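Local coordinates for effector protein Lem4 (lpg1101) (Legionella pneumophila subsp. pneumophila, PDB 6CGK) that acts as a membrane-associated protein tyrosine phosphatase translocated by the bacterium, this chain being its magnesium-binding haloacid dehalogenase (HAD) domain, at residues R150-D155 / N165-T170; I116-G121 / E140-C145; K34-S39 / N66-T71. The protein carries 1 engineered substitution. All coordinates share one frame; numbering follows the deposited sequence.

Overall arrangement
Contacts 1 and 2 reach the same parallel sheet of the HAD domain; contact 3 joins two loops. Contact 1 is in the core: strand 150-154 meets helix 157-169 through methyl and methylene groups, and the same strand leads to the magnesium site. Contact 2 is at the surface, between edge strand 116-118 and the loop after helix 132-140; a water bridges its two polar side chains. Contacts 1 and 2 touch, since E140 of 140-145 forms a salt bridge to R150. Contact 3 is partly buried, with a salt bridge beside a small apolar contact. Its centre is about 24 Å from that of contact 2, on the opposite side of the chain's centre.

Contact 1: residues R150-D155 / N165-T170. With MG (magnesium ion), chain C.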
# COMPACT_ATOMS: atom_id res chain seq x y z
N ARG A 150 -10.92 7.58 -4.68
CA ARG A 150 -9.93 6.52 -4.90
C ARG A 150 -8.60 7.14 -5.28
O ARG A 150 -8.52 7.92 -6.24
CB ARG A 150 -10.36 5.53 -5.99
CG ARG A 150 -11.60 4.69 -5.68
CD ARG A 150 -11.39 3.79 -4.45
NE ARG A 150 -12.59 2.97 -4.18
CZ ARG A 150 -13.65 3.38 -3.48
NH1 ARG A 150 -13.68 4.61 -2.97
NH2 ARG A 150 -14.68 2.56 -3.28
N LEU A 151 -7.55 6.77 -4.54
CA LEU A 151 -6.18 7.14 -4.87
C LEU A 151 -5.43 5.85 -5.17
O LEU A 151 -5.55 4.88 -4.42
CB LEU A 151 -5.52 7.90 -3.71
CG LEU A 151 -4.02 8.19 -3.84
CD1 LEU A 151 -3.71 9.04 -5.07
CD2 LEU A 151 -3.49 8.86 -2.58
N ILE A 152 -4.70 5.82 -6.29
CA ILE A 152 -3.91 4.66 -6.70
C ILE A 152 -2.53 5.14 -7.04
O ILE A 152 -2.38 6.03 -7.90
CB ILE A 152 -4.51 3.95 -7.94
CG1 ILE A 152 -5.91 3.44 -7.66
CG2 ILE A 152 -3.55 2.85 -8.44
CD1 ILE A 152 -6.57 2.86 -8.94
N CYS A 153 -1.52 4.56 -6.39
CA CYS A 153 -0.12 4.84 -6.69
C CYS A 153 0.60 3.55 -7.05
O CYS A 153 0.55 2.57 -6.31
CB CYS A 153 0.57 5.50 -5.49
SG CYS A 153 -0.15 7.08 -5.10
N ASP A 154 1.28 3.56 -8.21
CA ASP A 154 2.09 2.42 -8.63
C ASP A 154 3.28 2.94 -9.43
O ASP A 154 3.14 3.89 -10.20
CB ASP A 154 1.26 1.44 -9.46
CG ASP A 154 1.79 0.03 -9.40
OD1 ASP A 154 3.02 -0.16 -9.49
OD2 ASP A 154 0.97 -0.90 -9.27
N ASP A 155 4.44 2.31 -9.24
CA ASP A 155 5.60 2.65 -10.05
C ASP A 155 5.65 1.90 -11.38
O ASP A 155 6.43 2.26 -12.26
CB ASP A 155 6.88 2.37 -9.28
CG ASP A 155 7.02 0.90 -8.94
OD1 ASP A 155 6.08 0.37 -8.33
OD2 ASP A 155 8.06 0.28 -9.29
N ASN A 165 -8.04 -0.42 -13.97
CA ASN A 165 -9.02 -1.20 -14.71
C ASN A 165 -9.97 -1.94 -13.77
O ASN A 165 -11.15 -2.09 -14.08
CB ASN A 165 -8.32 -2.20 -15.62
CG ASN A 165 -7.68 -1.54 -16.82
OD1 ASN A 165 -7.65 -0.31 -16.93
ND2 ASN A 165 -7.15 -2.35 -17.71
N GLY A 166 -9.49 -2.38 -12.61
CA GLY A 166 -10.38 -2.99 -11.63
C GLY A 166 -11.46 -2.06 -11.11
O GLY A 166 -12.61 -2.47 -10.94
N LEU A 167 -11.11 -0.79 -10.82
CA LEU A 167 -12.14 0.19 -10.46
C LEU A 167 -13.14 0.39 -11.58
O LEU A 167 -14.35 0.52 -11.34
CB LEU A 167 -11.53 1.54 -10.12
CG LEU A 167 -10.67 1.67 -8.89
CD1 LEU A 167 -10.22 3.13 -8.78
CD2 LEU A 167 -11.45 1.24 -7.66
N ILE A 168 -12.65 0.48 -12.82
CA ILE A 168 -13.57 0.68 -13.94
C ILE A 168 -14.53 -0.50 -14.03
O ILE A 168 -15.74 -0.32 -14.18
CB ILE A 168 -12.79 0.88 -15.25
CG1 ILE A 168 -11.74 1.97 -15.09
CG2 ILE A 168 -13.76 1.19 -16.40
CD1 ILE A 168 -11.02 2.29 -16.38
N HIS A 169 -13.99 -1.72 -13.96
CA HIS A 169 -14.84 -2.89 -14.10
C HIS A 169 -15.96 -2.92 -13.08
O HIS A 169 -17.04 -3.45 -13.37
CB HIS A 169 -14.00 -4.17 -13.98
CG HIS A 169 -14.82 -5.43 -13.97
ND1 HIS A 169 -15.36 -5.98 -15.12
CD2 HIS A 169 -15.19 -6.25 -12.96
CE1 HIS A 169 -16.02 -7.08 -14.81
NE2 HIS A 169 -15.93 -7.27 -13.50
N THR A 170 -15.73 -2.35 -11.89
CA THR A 170 -16.71 -2.36 -10.82
C THR A 170 -17.54 -1.09 -10.75
O THR A 170 -18.31 -0.93 -9.81
CB THR A 170 -16.05 -2.59 -9.45
OG1 THR A 170 -15.00 -1.64 -9.23
CG2 THR A 170 -15.56 -4.02 -9.34
MG MG C . 6.03 -1.74 -7.49
O HOH W 1 4.73 -2.29 -9.02
O HOH W 2 7.66 -2.35 -8.57
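L167 carries the helix side of this contact, pointing toward R150 and I152 of the strand. Before it in the helix, N165 O accepts from H169 N. The two methyls of L167 divide the work. L167 CD1 meets I152 CD1 tip to tip at 3.7 Å. L167 CD1 also lies 3.7 Å from R150 CB. L167 CD2 comes against the aliphatic part of R150, 4.0 Å from R150 CG, and approaches the guanidinium obliquely. The R150 chain bends at chi2 (-62°) and leaves L167 to run on to polar partners: R150 NE forms a salt bridge with E140, and NH1 and NH2 bond to the carbonyl oxygens of K17 and L146. The charged end is therefore held inside the protein. Strand 150-154 and helix 157-169 begin a beta-alpha-beta unit that ends in strand 176-180, part of the Rossmann-like HAD fold. The chain runs on from the strand to the magnesium site. There D155 OD1 binds magnesium at 2.3 Å, together with, among others, N23, an engineered residue, the carbonyl oxygen of D25 and two waters that are hydrogen-bonded to D154 OD1 and D155 OD2. D154 OD1 is 3.9 Å from the magnesium and meets it through a water. Past H169 the helix ends, and T170 is the first residue to leave helical geometry; its side chain packs on E140.

Contact 2: residues I116-G121 / E140-C145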
# COMPACT_ATOMS: atom_id res chain seq x y z
N ILE A 116 -4.92 -2.93 5.08
CA ILE A 116 -5.18 -4.21 4.44
C ILE A 116 -4.06 -4.50 3.45
O ILE A 116 -3.72 -3.65 2.62
CB ILE A 116 -6.54 -4.19 3.73
CG1 ILE A 116 -7.65 -4.00 4.76
CG2 ILE A 116 -6.72 -5.49 2.92
CD1 ILE A 116 -9.01 -4.21 4.19
N ILE A 117 -3.47 -5.68 3.55
CA ILE A 117 -2.36 -6.08 2.70
C ILE A 117 -2.82 -7.26 1.84
O ILE A 117 -3.20 -8.31 2.37
CB ILE A 117 -1.11 -6.46 3.52
CG1 ILE A 117 -0.62 -5.26 4.32
CG2 ILE A 117 -0.04 -7.01 2.57
CD1 ILE A 117 0.47 -5.65 5.34
N TYR A 118 -2.76 -7.08 0.52
CA TYR A 118 -3.02 -8.17 -0.43
C TYR A 118 -1.70 -8.56 -1.06
O TYR A 118 -1.21 -7.85 -1.96
CB TYR A 118 -4.03 -7.76 -1.50
CG TYR A 118 -5.42 -7.55 -0.96
CD1 TYR A 118 -6.09 -8.56 -0.28
CD2 TYR A 118 -6.05 -6.33 -1.14
CE1 TYR A 118 -7.43 -8.34 0.22
CE2 TYR A 118 -7.37 -6.13 -0.68
CZ TYR A 118 -8.03 -7.13 0.00
OH TYR A 118 -9.33 -6.88 0.46
N PRO A 119 -1.08 -9.64 -0.60
CA PRO A 119 0.32 -9.93 -0.96
C PRO A 119 0.47 -11.15 -1.86
O PRO A 119 -0.55 -11.73 -2.29
CB PRO A 119 0.95 -10.18 0.40
CG PRO A 119 -0.15 -11.03 1.09
CD PRO A 119 -1.51 -10.44 0.56
N ARG A 120 1.70 -11.58 -2.15
CA ARG A 120 1.83 -12.83 -2.87
C ARG A 120 1.36 -13.98 -1.98
O ARG A 120 1.21 -13.83 -0.76
CB ARG A 120 3.28 -13.04 -3.34
CG ARG A 120 4.14 -13.77 -2.36
CD ARG A 120 5.52 -14.21 -2.98
NE ARG A 120 5.48 -15.24 -4.01
CZ ARG A 120 5.55 -16.56 -3.78
NH1 ARG A 120 5.53 -17.41 -4.80
NH2 ARG A 120 5.63 -17.03 -2.55
N GLY A 121 1.09 -15.12 -2.61
CA GLY A 121 0.71 -16.31 -1.89
C GLY A 121 1.89 -17.02 -1.26
O GLY A 121 3.05 -16.64 -1.44
N GLU A 140 -13.38 -4.06 -4.03
CA GLU A 140 -14.56 -3.21 -4.24
C GLU A 140 -15.85 -3.97 -4.01
O GLU A 140 -16.88 -3.37 -3.64
CB GLU A 140 -14.53 -2.61 -5.65
CG GLU A 140 -13.37 -1.61 -5.86
CD GLU A 140 -13.50 -0.37 -4.96
OE1 GLU A 140 -14.63 0.04 -4.60
OE2 GLU A 140 -12.44 0.22 -4.62
N GLU A 141 -15.84 -5.28 -4.21
CA GLU A 141 -17.05 -6.07 -4.08
C GLU A 141 -17.37 -6.43 -2.63
O GLU A 141 -18.46 -6.96 -2.38
CB GLU A 141 -16.96 -7.32 -4.94
CG GLU A 141 -17.12 -7.00 -6.41
CD GLU A 141 -16.95 -8.22 -7.31
OE1 GLU A 141 -16.71 -9.32 -6.79
OE2 GLU A 141 -17.05 -8.06 -8.54
N LYS A 142 -16.48 -6.14 -1.69
CA LYS A 142 -16.80 -6.34 -0.28
C LYS A 142 -18.03 -5.50 0.08
O LYS A 142 -18.17 -4.37 -0.41
CB LYS A 142 -15.61 -5.98 0.61
CG LYS A 142 -14.39 -6.88 0.38
CD LYS A 142 -13.23 -6.45 1.30
CE LYS A 142 -12.99 -7.47 2.39
NZ LYS A 142 -12.61 -6.79 3.65
N PRO A 143 -18.93 -6.01 0.92
CA PRO A 143 -20.19 -5.29 1.14
C PRO A 143 -20.05 -3.95 1.85
O PRO A 143 -20.97 -3.12 1.77
CB PRO A 143 -21.01 -6.28 1.99
CG PRO A 143 -19.99 -7.04 2.73
CD PRO A 143 -18.83 -7.20 1.78
N GLU A 144 -18.95 -3.70 2.55
CA GLU A 144 -18.80 -2.41 3.20
C GLU A 144 -18.28 -1.32 2.27
O GLU A 144 -18.35 -0.14 2.62
CB GLU A 144 -17.87 -2.56 4.41
CG GLU A 144 -16.43 -2.90 4.04
CD GLU A 144 -16.10 -4.38 4.13
OE1 GLU A 144 -17.01 -5.22 3.95
OE2 GLU A 144 -14.92 -4.71 4.38
N CYS A 145 -17.78 -1.68 1.10
CA CYS A 145 -17.18 -0.69 0.20
C CYS A 145 -18.26 0.03 -0.58
O CYS A 145 -19.16 -0.60 -1.14
CB CYS A 145 -16.20 -1.37 -0.74
SG CYS A 145 -14.78 -1.90 0.20
O HOH W 3 -9.76 -8.13 2.87
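Y118 and K142 slide past each other in opposite directions, and their nearest approach is between a hydroxyl and a methylene. Y118 OH lies 4.0 Å from K142 CD. No direct hydrogen bond joins the two segments. I116 adds a loose approach of a methyl to the ammonium, with I116 CD1 4.5 Å from K142 NZ. Within its own strand, I116 packs on the neighbouring ring: I116 CG2 sits 3.6 Å above one face of the Y118 ring, offset toward its rim.

The polar part runs through water. One water is 2.7 Å from Y118 OH and weakly accepts from K142 NZ at 3.2 Å. Y118 OH is also hydrogen-bonded to H139 ND1, so the hydroxyl is tied to the end of helix 132-140 as well. The bends of the K142 chain at chi3 (110°) and chi4 turn the ammonium to where the E144 side chain reaches it. K142 NZ forms a salt bridge to E144 OE2 at 3.2 Å, meeting the oxygen on the syn side and 22° out of the carboxylate plane.

In the backbone, C145 N bonds to K142 O and closes a type I beta turn. The turn belongs to the connection from helix 132-140 to strand 150-154, which here leans on edge strand 116-118 of the parallel sheet of the HAD fold.

Contact 3: residues K34-S39 / N66-T71; sequences KEVISS and NKIKIT
E35 and K67 form the salt bridge of this contact, with K67 NZ donating to E35 OE2 at 2.8 Å. The ammonium comes from above the carboxylate plane, 39° out of it. Both side chains have CG between the backbone N and the carbonyl carbon (chi1 51° for E35, 80° for K67), and both run on extended. K67 CE lies 3.3 Å from E35 OE2.

Apolar contact is made beside it, but V36 is modelled in two conformers, so its contacts are tentative. In one conformer V36 CG2 meets I68 CG2 at 3.8 Å, and the V36 side chain touches Y100 and C42. I68 packs on Y100 of helix 98-107 and L41 of helix 40-46. The loop 34-39 follows strand 19-23 of the HAD sheet. In that conformer the V36 side chain is about 9 Å from the magnesium; D25 binds the metal through its carbonyl oxygen.

Hydrogen bonds also shape the loop 34-39. V36 O accepts from S39 N, closing a type I beta turn, and from S39 OG at 2.7 Å, the latter in the carbonyl plane on a lone pair. S39 is the N-cap of helix 40-46. T71 caps helix 72-82, its OG1 accepting from A74 N beyond the segment.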
# COMPACT_ATOMS: atom_id res chain seq x y z
N LYS A 34 11.28 -6.07 -8.84
CA LYS A 34 12.17 -7.03 -9.49
C LYS A 34 13.53 -7.08 -8.83
O LYS A 34 14.18 -8.14 -8.80
CB LYS A 34 12.33 -6.68 -10.98
N GLU A 35 14.00 -5.97 -8.28
CA GLU A 35 15.33 -5.98 -7.70
C GLU A 35 15.34 -6.30 -6.22
O GLU A 35 16.41 -6.25 -5.60
CB GLU A 35 16.06 -4.67 -7.98
CG GLU A 35 15.36 -3.39 -7.63
CD GLU A 35 15.96 -2.22 -8.39
OE1 GLU A 35 15.65 -2.07 -9.59
OE2 GLU A 35 16.76 -1.46 -7.80
N VAL A 36 14.21 -6.68 -5.65
CA VAL A 36 14.12 -6.99 -4.23
C VAL A 36 13.46 -8.35 -3.98
O VAL A 36 13.78 -9.04 -3.02
CB VAL A 36 13.37 -5.86 -3.49
CG1 VAL A 36 12.59 -6.41 -2.33
CG2 VAL A 36 14.39 -4.82 -3.01
N ILE A 37 12.51 -8.73 -4.85
CA ILE A 37 11.71 -9.92 -4.54
C ILE A 37 12.60 -11.15 -4.29
O ILE A 37 12.34 -11.95 -3.38
CB ILE A 37 10.68 -10.19 -5.65
CG1 ILE A 37 9.79 -11.35 -5.23
CG2 ILE A 37 11.34 -10.50 -6.99
CD1 ILE A 37 8.93 -10.98 -4.04
N SER A 38 13.68 -11.30 -5.05
CA SER A 38 14.58 -12.44 -4.90
C SER A 38 15.78 -12.13 -4.04
O SER A 38 16.75 -12.91 -4.05
CB SER A 38 15.09 -12.93 -6.25
OG SER A 38 14.01 -13.47 -6.97
N SER A 39 15.77 -11.02 -3.34
CA SER A 39 16.96 -10.69 -2.57
C SER A 39 17.03 -11.55 -1.31
O SER A 39 16.01 -12.02 -0.81
CB SER A 39 16.98 -9.21 -2.17
OG SER A 39 15.86 -8.88 -1.35
N ASN A 66 20.00 2.35 0.67
CA ASN A 66 18.83 3.16 1.00
C ASN A 66 17.69 2.94 0.01
O ASN A 66 16.55 3.25 0.34
CB ASN A 66 19.20 4.63 1.08
CG ASN A 66 20.03 4.96 2.32
OD1 ASN A 66 19.75 4.47 3.42
ND2 ASN A 66 21.06 5.78 2.15
N LYS A 67 17.96 2.40 -1.19
CA LYS A 67 16.88 2.24 -2.16
C LYS A 67 15.83 1.25 -1.69
O LYS A 67 14.66 1.36 -2.07
CB LYS A 67 17.43 1.78 -3.52
CG LYS A 67 17.72 0.28 -3.58
CD LYS A 67 18.24 -0.21 -4.96
CE LYS A 67 18.47 -1.74 -4.96
NZ LYS A 67 18.92 -2.33 -6.27
N ILE A 68 16.23 0.27 -0.88
CA ILE A 68 15.23 -0.73 -0.49
C ILE A 68 14.33 -0.26 0.64
O ILE A 68 13.31 -0.90 0.90
CB ILE A 68 15.86 -2.07 -0.08
CG1 ILE A 68 16.50 -1.98 1.29
CG2 ILE A 68 16.83 -2.53 -1.14
CD1 ILE A 68 16.41 -3.27 2.07
N LYS A 69 14.67 0.84 1.31
CA LYS A 69 13.88 1.25 2.47
C LYS A 69 12.59 1.98 2.07
O LYS A 69 12.48 2.56 1.00
CB LYS A 69 14.70 2.14 3.38
CG LYS A 69 16.02 1.49 3.84
CD LYS A 69 16.88 2.43 4.67
CE LYS A 69 18.17 1.74 5.14
NZ LYS A 69 18.89 2.63 6.11
N ILE A 70 11.62 1.95 2.98
CA ILE A 70 10.48 2.85 2.90
C ILE A 70 11.01 4.28 2.86
O ILE A 70 11.94 4.64 3.60
CB ILE A 70 9.54 2.62 4.09
CG1 ILE A 70 9.00 1.19 4.02
CG2 ILE A 70 8.40 3.62 4.09
CD1 ILE A 70 7.92 0.85 4.99
N THR A 71 10.50 5.08 1.92
CA THR A 71 11.10 6.39 1.79
C THR A 71 10.58 7.27 2.90
O THR A 71 9.51 7.02 3.47
CB THR A 71 10.79 7.05 0.44
OG1 THR A 71 9.42 7.45 0.41
CG2 THR A 71 11.09 6.09 -0.72